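Local coordinates for mandelate racemase/muconate lactonizing protein (Paenibacillus sp., PDB 3V5C), which probably dehydrates galacturonate, as a magnesium-binding member of the enolase superfamily, at residues W68-F81 / A90-L103. The protein carries 1 engineered substitution. Residues are numbered along the deposited sequence; the frame is centred on the assembly and turned at random. Where two conformers were deposited one is given.
Sequences WAEDVIGRRLLDLF and AYRLQLEYPVLDWL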
# COMPACT_ATOMS: atom_id res chain seq x y z
N TRP A 68 12.41 17.94 -16.07
CA TRP A 68 13.16 17.26 -15.01
C TRP A 68 13.95 16.11 -15.63
O TRP A 68 15.15 15.97 -15.40
CB TRP A 68 12.19 16.73 -13.96
CG TRP A 68 12.81 16.09 -12.72
CD1 TRP A 68 12.99 16.67 -11.50
CD2 TRP A 68 13.27 14.73 -12.58
NE1 TRP A 68 13.55 15.77 -10.61
CE2 TRP A 68 13.73 14.57 -11.25
CE3 TRP A 68 13.34 13.63 -13.45
CZ2 TRP A 68 14.25 13.37 -10.78
CZ3 TRP A 68 13.86 12.45 -12.98
CH2 TRP A 68 14.32 12.33 -11.66
N ALA A 69 13.28 15.30 -16.43
CA ALA A 69 13.90 14.11 -16.99
C ALA A 69 15.03 14.49 -17.94
O ALA A 69 16.05 13.81 -18.01
CB ALA A 69 12.86 13.26 -17.70
N GLU A 70 14.84 15.56 -18.70
CA GLU A 70 15.85 16.00 -19.67
C GLU A 70 17.20 16.14 -18.98
O GLU A 70 18.23 15.78 -19.53
CB GLU A 70 15.43 17.32 -20.30
CG GLU A 70 16.30 17.78 -21.46
CD GLU A 70 17.58 18.48 -21.01
OE1 GLU A 70 17.57 19.07 -19.91
OE2 GLU A 70 18.59 18.43 -21.74
N ASP A 71 17.17 16.64 -17.74
CA ASP A 71 18.38 16.88 -16.97
C ASP A 71 19.03 15.60 -16.42
O ASP A 71 20.15 15.63 -15.94
CB ASP A 71 18.08 17.84 -15.82
CG ASP A 71 19.33 18.49 -15.27
OD1 ASP A 71 20.09 19.06 -16.08
OD2 ASP A 71 19.56 18.40 -14.05
N VAL A 72 18.31 14.48 -16.48
CA VAL A 72 18.85 13.22 -16.00
C VAL A 72 19.44 12.38 -17.13
O VAL A 72 20.30 11.54 -16.88
CB VAL A 72 17.76 12.42 -15.25
CG1 VAL A 72 18.32 11.11 -14.72
CG2 VAL A 72 17.21 13.26 -14.10
N ILE A 73 19.00 12.60 -18.37
CA ILE A 73 19.56 11.88 -19.51
C ILE A 73 21.07 12.11 -19.54
O ILE A 73 21.52 13.24 -19.38
CB ILE A 73 18.95 12.33 -20.85
CG1 ILE A 73 17.43 12.17 -20.83
CG2 ILE A 73 19.62 11.59 -22.04
CD1 ILE A 73 16.92 10.78 -20.47
N GLY A 74 21.84 11.04 -19.72
CA GLY A 74 23.29 11.14 -19.78
C GLY A 74 23.99 10.91 -18.45
O GLY A 74 25.20 10.67 -18.42
N ARG A 75 23.26 11.00 -17.35
CA ARG A 75 23.85 10.72 -16.05
C ARG A 75 24.18 9.24 -15.86
O ARG A 75 23.48 8.36 -16.38
CB ARG A 75 22.95 11.24 -14.92
CG ARG A 75 22.78 12.77 -14.89
CD ARG A 75 22.07 13.21 -13.63
NE ARG A 75 21.61 14.61 -13.67
CZ ARG A 75 22.11 15.58 -12.92
NH1 ARG A 75 23.09 15.33 -12.05
NH2 ARG A 75 21.63 16.82 -13.03
N ARG A 76 25.27 8.97 -15.15
CA ARG A 76 25.64 7.60 -14.82
C ARG A 76 24.72 7.04 -13.73
O ARG A 76 24.45 7.72 -12.74
CB ARG A 76 27.11 7.55 -14.37
CG ARG A 76 28.06 8.21 -15.36
CD ARG A 76 29.51 8.13 -14.91
NE ARG A 76 30.39 8.86 -15.84
CZ ARG A 76 31.05 8.30 -16.85
NH1 ARG A 76 30.96 7.00 -17.09
NH2 ARG A 76 31.80 9.06 -17.64
N LEU A 77 24.22 5.83 -13.94
CA LEU A 77 23.35 5.17 -12.95
C LEU A 77 23.98 5.18 -11.56
O LEU A 77 23.30 5.43 -10.57
CB LEU A 77 23.00 3.74 -13.37
CG LEU A 77 22.24 2.89 -12.34
CD1 LEU A 77 20.91 3.53 -11.96
CD2 LEU A 77 22.02 1.50 -12.89
N LEU A 78 25.28 4.91 -11.47
CA LEU A 78 25.95 4.93 -10.16
C LEU A 78 25.78 6.26 -9.44
O LEU A 78 25.71 6.30 -8.21
CB LEU A 78 27.45 4.65 -10.30
CG LEU A 78 27.87 3.21 -10.51
CD1 LEU A 78 29.37 3.15 -10.75
CD2 LEU A 78 27.48 2.33 -9.32
N ASP A 79 25.71 7.35 -10.19
CA ASP A 79 25.65 8.67 -9.59
C ASP A 79 24.27 8.98 -8.99
O ASP A 79 24.10 9.97 -8.28
CB ASP A 79 26.05 9.75 -10.58
CG ASP A 79 27.53 9.68 -10.95
OD1 ASP A 79 28.33 9.18 -10.12
OD2 ASP A 79 27.88 10.13 -12.05
N LEU A 80 23.28 8.14 -9.30
CA LEU A 80 21.96 8.30 -8.71
C LEU A 80 21.94 7.81 -7.26
O LEU A 80 20.95 8.00 -6.56
CB LEU A 80 20.90 7.54 -9.50
CG LEU A 80 20.79 7.76 -11.01
CD1 LEU A 80 19.45 7.20 -11.47
CD2 LEU A 80 20.91 9.22 -11.38
N PHE A 81 23.01 7.15 -6.83
CA PHE A 81 23.09 6.61 -5.47
C PHE A 81 24.10 7.40 -4.65
O PHE A 81 25.07 7.93 -5.20
CB PHE A 81 23.49 5.13 -5.51
CG PHE A 81 22.47 4.24 -6.16
CD1 PHE A 81 21.46 3.66 -5.41
CD2 PHE A 81 22.52 3.99 -7.53
CE1 PHE A 81 20.51 2.84 -6.01
CE2 PHE A 81 21.57 3.17 -8.13
CZ PHE A 81 20.56 2.60 -7.37
N ALA A 90 16.58 13.04 -4.43
CA ALA A 90 16.13 13.81 -5.59
C ALA A 90 15.53 12.95 -6.71
O ALA A 90 14.82 13.47 -7.57
CB ALA A 90 17.27 14.66 -6.14
N TYR A 91 15.80 11.65 -6.70
CA TYR A 91 15.39 10.77 -7.79
C TYR A 91 14.30 9.77 -7.41
O TYR A 91 13.80 9.02 -8.26
CB TYR A 91 16.57 9.96 -8.33
CG TYR A 91 17.74 10.78 -8.82
CD1 TYR A 91 17.67 11.46 -10.03
CD2 TYR A 91 18.91 10.87 -8.09
CE1 TYR A 91 18.73 12.21 -10.50
CE2 TYR A 91 19.98 11.62 -8.54
CZ TYR A 91 19.88 12.29 -9.75
OH TYR A 91 20.94 13.05 -10.22
N ARG A 92 13.94 9.74 -6.13
CA ARG A 92 13.13 8.64 -5.61
C ARG A 92 11.72 8.56 -6.21
O ARG A 92 11.37 7.55 -6.81
CB ARG A 92 13.05 8.72 -4.09
CG ARG A 92 14.37 8.42 -3.43
CD ARG A 92 14.32 8.55 -1.92
NE ARG A 92 15.63 8.25 -1.37
CZ ARG A 92 15.87 8.05 -0.08
NH1 ARG A 92 14.89 8.15 0.81
NH2 ARG A 92 17.11 7.77 0.33
N LEU A 93 10.93 9.61 -6.04
CA LEU A 93 9.54 9.57 -6.49
C LEU A 93 9.44 9.38 -8.01
O LEU A 93 8.53 8.71 -8.50
CB LEU A 93 8.79 10.83 -6.08
CG LEU A 93 8.82 11.18 -4.59
CD1 LEU A 93 8.15 12.52 -4.34
CD2 LEU A 93 8.18 10.03 -3.75
N GLN A 94 10.39 9.96 -8.73
CA GLN A 94 10.36 9.97 -10.18
C GLN A 94 10.87 8.67 -10.78
O GLN A 94 10.33 8.19 -11.78
CB GLN A 94 11.23 11.12 -10.70
CG GLN A 94 10.73 12.51 -10.34
CD GLN A 94 11.17 12.98 -8.96
OE1 GLN A 94 11.92 12.30 -8.24
NE2 GLN A 94 10.69 14.16 -8.58
N LEU A 95 11.90 8.09 -10.17
CA LEU A 95 12.60 7.00 -10.84
C LEU A 95 12.95 5.75 -10.03
O LEU A 95 13.50 4.80 -10.60
CB LEU A 95 13.89 7.54 -11.49
CG LEU A 95 13.77 8.52 -12.65
CD1 LEU A 95 15.20 8.97 -13.06
CD2 LEU A 95 13.02 7.90 -13.81
N GLU A 96 12.64 5.71 -8.74
CA GLU A 96 13.09 4.56 -7.95
C GLU A 96 12.51 3.26 -8.51
O GLU A 96 13.19 2.24 -8.54
CB GLU A 96 12.75 4.68 -6.47
CG GLU A 96 11.27 4.66 -6.13
CD GLU A 96 11.04 4.93 -4.65
OE1 GLU A 96 9.88 5.17 -4.30
OE2 GLU A 96 12.02 4.89 -3.87
N TYR A 97 11.26 3.30 -8.93
CA TYR A 97 10.65 2.07 -9.38
C TYR A 97 11.19 1.60 -10.73
O TYR A 97 11.63 0.46 -10.84
CB TYR A 97 9.10 2.13 -9.33
CG TYR A 97 8.57 2.05 -7.91
CD1 TYR A 97 8.74 0.89 -7.15
CD2 TYR A 97 7.92 3.13 -7.30
CE1 TYR A 97 8.28 0.77 -5.86
CE2 TYR A 97 7.43 3.01 -5.99
CZ TYR A 97 7.64 1.82 -5.28
OH TYR A 97 7.17 1.66 -3.99
N PRO A 98 11.18 2.46 -11.76
CA PRO A 98 11.85 2.02 -12.99
C PRO A 98 13.33 1.62 -12.77
O PRO A 98 13.80 0.69 -13.43
CB PRO A 98 11.78 3.25 -13.91
CG PRO A 98 10.66 4.11 -13.32
CD PRO A 98 10.61 3.82 -11.85
N VAL A 99 14.05 2.30 -11.89
CA VAL A 99 15.45 1.93 -11.66
C VAL A 99 15.59 0.58 -10.96
O VAL A 99 16.42 -0.27 -11.35
CB VAL A 99 16.21 3.04 -10.89
CG1 VAL A 99 17.51 2.51 -10.30
CG2 VAL A 99 16.49 4.20 -11.84
N LEU A 100 14.77 0.34 -9.96
CA LEU A 100 14.81 -0.95 -9.29
C LEU A 100 14.41 -2.07 -10.25
O LEU A 100 14.99 -3.16 -10.23
CB LEU A 100 13.93 -0.94 -8.03
CG LEU A 100 14.53 -0.16 -6.86
CD1 LEU A 100 13.46 0.07 -5.80
CD2 LEU A 100 15.70 -0.90 -6.26
N ASP A 101 13.40 -1.83 -11.09
CA ASP A 101 13.00 -2.83 -12.06
C ASP A 101 14.15 -3.09 -13.01
O ASP A 101 14.44 -4.23 -13.36
CB ASP A 101 11.78 -2.36 -12.85
CG ASP A 101 11.21 -3.46 -13.74
OD1 ASP A 101 11.02 -4.58 -13.24
OD2 ASP A 101 10.96 -3.21 -14.92
N TRP A 102 14.81 -2.01 -13.43
CA TRP A 102 15.93 -2.10 -14.37
C TRP A 102 17.02 -2.98 -13.78
O TRP A 102 17.51 -3.89 -14.46
CB TRP A 102 16.48 -0.72 -14.74
CG TRP A 102 17.54 -0.82 -15.80
CD1 TRP A 102 17.36 -0.69 -17.14
CD2 TRP A 102 18.94 -1.09 -15.61
NE1 TRP A 102 18.56 -0.87 -17.81
CE2 TRP A 102 19.54 -1.12 -16.88
CE3 TRP A 102 19.73 -1.31 -14.47
CZ2 TRP A 102 20.92 -1.34 -17.05
CZ3 TRP A 102 21.09 -1.55 -14.64
CH2 TRP A 102 21.67 -1.56 -15.93
N LEU A 103 17.40 -2.71 -12.53
CA LEU A 103 18.45 -3.48 -11.86
C LEU A 103 18.07 -4.96 -11.81
O LEU A 103 18.90 -5.84 -12.04
CB LEU A 103 18.76 -2.93 -10.45
CG LEU A 103 19.53 -1.61 -10.35
CD1 LEU A 103 19.48 -1.08 -8.91
CD2 LEU A 103 20.97 -1.78 -10.81
O HOH W 1 14.12 16.09 -7.73
O HOH W 2 23.39 12.59 -9.18
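W68 lies flat against the side chain of Q94. The indole and amide planes are 14° apart, and Q94 CG sits 3.7 Å from the centroid of the W68 six-membered ring, a CH-pi contact. Setting W68 CG anti to the backbone N (chi1 -176°) swings the indole over to helix 92-107, where L95 CD1 meets its edge. V72 CG2 covers the other indole face. Q94 NE2 is held by H63 O. Y91 is packed differently: L80 CD2 stands over one face, 3.8 Å from the ring centroid, with W68 CH2 and V72 CG2 at the edge. Deeper in, L77 CD2 meets W102 CZ3 at 3.6 Å, and V99 and L103 meet L77 and F81.

The solvent side is looser and wet. One water accepts from W68 NE1 (3.0 Å) and donates to A90 O (2.7 Å). Another joins D79 O to Y91 OH.

Replacing W68 with alanine is likely to open a gap between V72 and Q94 and leave the first water without its indole donor. In the N-terminal capping domain, helix 66-70, the loop after it and 3-10 segment 77-80 thus meet A90, Y91 and helix 92-107 through apolar and CH-pi contacts, while the polar links run through water.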